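PDB 1FNU: exotoxin type A from Streptococcus pyogenes phage T12, which probably acts as a superantigen toxin of the staphylococcal and streptococcal family, contributing to the virulence of its bacterial host. Local coordinates for residues Q40-S43 against H44-I47. Residues are numbered along the deposited sequence; the frame is centred on the assembly and turned at random.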
loop_
_atom_site.group_PDB
_atom_site.type_symbol
_atom_site.label_atom_id
_atom_site.label_comp_id
_atom_site.label_asym_id
_atom_site.label_seq_id
_atom_site.Cartn_x
_atom_site.Cartn_y
_atom_site.Cartn_z
ATOM N N GLN A 40 -8.373 -9.646 14.701
ATOM C CA GLN A 40 -8.023 -10.243 13.424
ATOM C C GLN A 40 -8.498 -9.293 12.327
ATOM O O GLN A 40 -9.466 -8.513 12.528
ATOM C CB GLN A 40 -8.607 -11.678 13.317
ATOM C CG GLN A 40 -9.933 -11.915 12.662
ATOM C CD GLN A 40 -10.419 -13.371 12.953
ATOM O OE1 GLN A 40 -9.667 -14.392 12.819
ATOM N NE2 GLN A 40 -11.659 -13.465 13.339
ATOM N N LEU A 41 -7.762 -9.294 11.207
ATOM C CA LEU A 41 -8.070 -8.455 10.025
ATOM C C LEU A 41 -9.012 -9.285 9.089
ATOM O O LEU A 41 -10.144 -8.977 8.852
ATOM C CB LEU A 41 -6.762 -8.095 9.284
ATOM C CG LEU A 41 -6.956 -7.210 8.022
ATOM C CD1 LEU A 41 -7.677 -5.914 8.372
ATOM C CD2 LEU A 41 -5.654 -6.867 7.367
ATOM N N LEU A 42 -8.489 -10.412 8.649
ATOM C CA LEU A 42 -9.236 -11.339 7.820
ATOM C C LEU A 42 -9.514 -12.622 8.646
ATOM O O LEU A 42 -8.836 -12.890 9.615
ATOM C CB LEU A 42 -8.397 -11.652 6.609
ATOM C CG LEU A 42 -8.062 -10.431 5.702
ATOM C CD1 LEU A 42 -7.622 -10.920 4.354
ATOM C CD2 LEU A 42 -9.318 -9.532 5.541
ATOM N N SER A 43 -10.482 -13.429 8.247
ATOM C CA SER A 43 -10.786 -14.626 9.033
ATOM C C SER A 43 -9.631 -15.628 9.261
ATOM O O SER A 43 -9.694 -16.431 10.203
ATOM C CB SER A 43 -11.956 -15.362 8.369
ATOM O OG SER A 43 -13.053 -14.491 8.295
ATOM N N HIS A 44 -8.574 -15.591 8.440
ATOM C CA HIS A 44 -7.549 -16.621 8.611
ATOM C C HIS A 44 -6.318 -16.166 9.338
ATOM O O HIS A 44 -5.323 -16.870 9.363
ATOM C CB HIS A 44 -7.117 -17.213 7.270
ATOM C CG HIS A 44 -6.537 -16.205 6.308
ATOM N ND1 HIS A 44 -7.272 -15.602 5.328
ATOM C CD2 HIS A 44 -5.316 -15.630 6.252
ATOM C CE1 HIS A 44 -6.534 -14.696 4.701
ATOM N NE2 HIS A 44 -5.338 -14.694 5.248
ATOM N N ASP A 45 -6.390 -14.968 9.894
ATOM C CA ASP A 45 -5.281 -14.459 10.634
ATOM C C ASP A 45 -5.649 -14.193 12.074
ATOM O O ASP A 45 -6.838 -14.224 12.416
ATOM C CB ASP A 45 -4.689 -13.161 9.961
ATOM C CG ASP A 45 -5.613 -11.889 10.040
ATOM O OD1 ASP A 45 -6.043 -11.417 11.134
ATOM O OD2 ASP A 45 -5.869 -11.266 8.961
ATOM N N LEU A 46 -4.610 -13.985 12.920
ATOM C CA LEU A 46 -4.819 -13.564 14.333
ATOM C C LEU A 46 -3.714 -12.469 14.603
ATOM O O LEU A 46 -2.601 -12.590 14.133
ATOM C CB LEU A 46 -4.699 -14.743 15.353
ATOM C CG LEU A 46 -5.773 -15.888 15.305
ATOM C CD1 LEU A 46 -5.261 -17.108 16.142
ATOM C CD2 LEU A 46 -7.162 -15.254 15.775
ATOM N N ILE A 47 -4.084 -11.422 15.337
ATOM C CA ILE A 47 -3.270 -10.262 15.678
ATOM C C ILE A 47 -3.062 -10.342 17.150
ATOM O O ILE A 47 -3.996 -10.688 17.898
ATOM C CB ILE A 47 -4.051 -8.979 15.357
ATOM C CG1 ILE A 47 -4.284 -8.929 13.854
ATOM C CG2 ILE A 47 -3.360 -7.743 15.889
ATOM C CD1 ILE A 47 -5.042 -7.670 13.470
#
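The carboxylate of D45 turns back to the loop that precedes it and takes two successive backbone N-H groups, one on each oxygen. L41 N donates to D45 OD1 (2.7 Å, 158°) on the syn lone pair, while L42 N reaches D45 OD2 (2.8 Å) from above the carboxylate plane. With CG set between the backbone N and the carbonyl carbon (chi1 70°), the D45 carboxylate swings toward the L41 and L42 amides. A backbone bond, D45 N to L42 O (3.2 Å, 170°), closes the type I beta turn L42-D45, from which strand 45-48 of the OB-fold domain sets out.

Apolar contacts line the same bend. I47 CD1 lies 3.9 Å from Q40 CA, and the L42 and H44 side chains lie side by side, with L42 CD1 3.9 Å from H44 CE1. Outside the turn, H44 NE2 makes a weak hydrogen bond to E61, whereas S43 OG bonds E191 N of a second subunit; the L41 side chain lies about 6 Å from a bound cadmium ion.

Two amides sharing one buried carboxylate fix its rotation and probably favour the ionised form, tying the shape of the loop to the start of the strand.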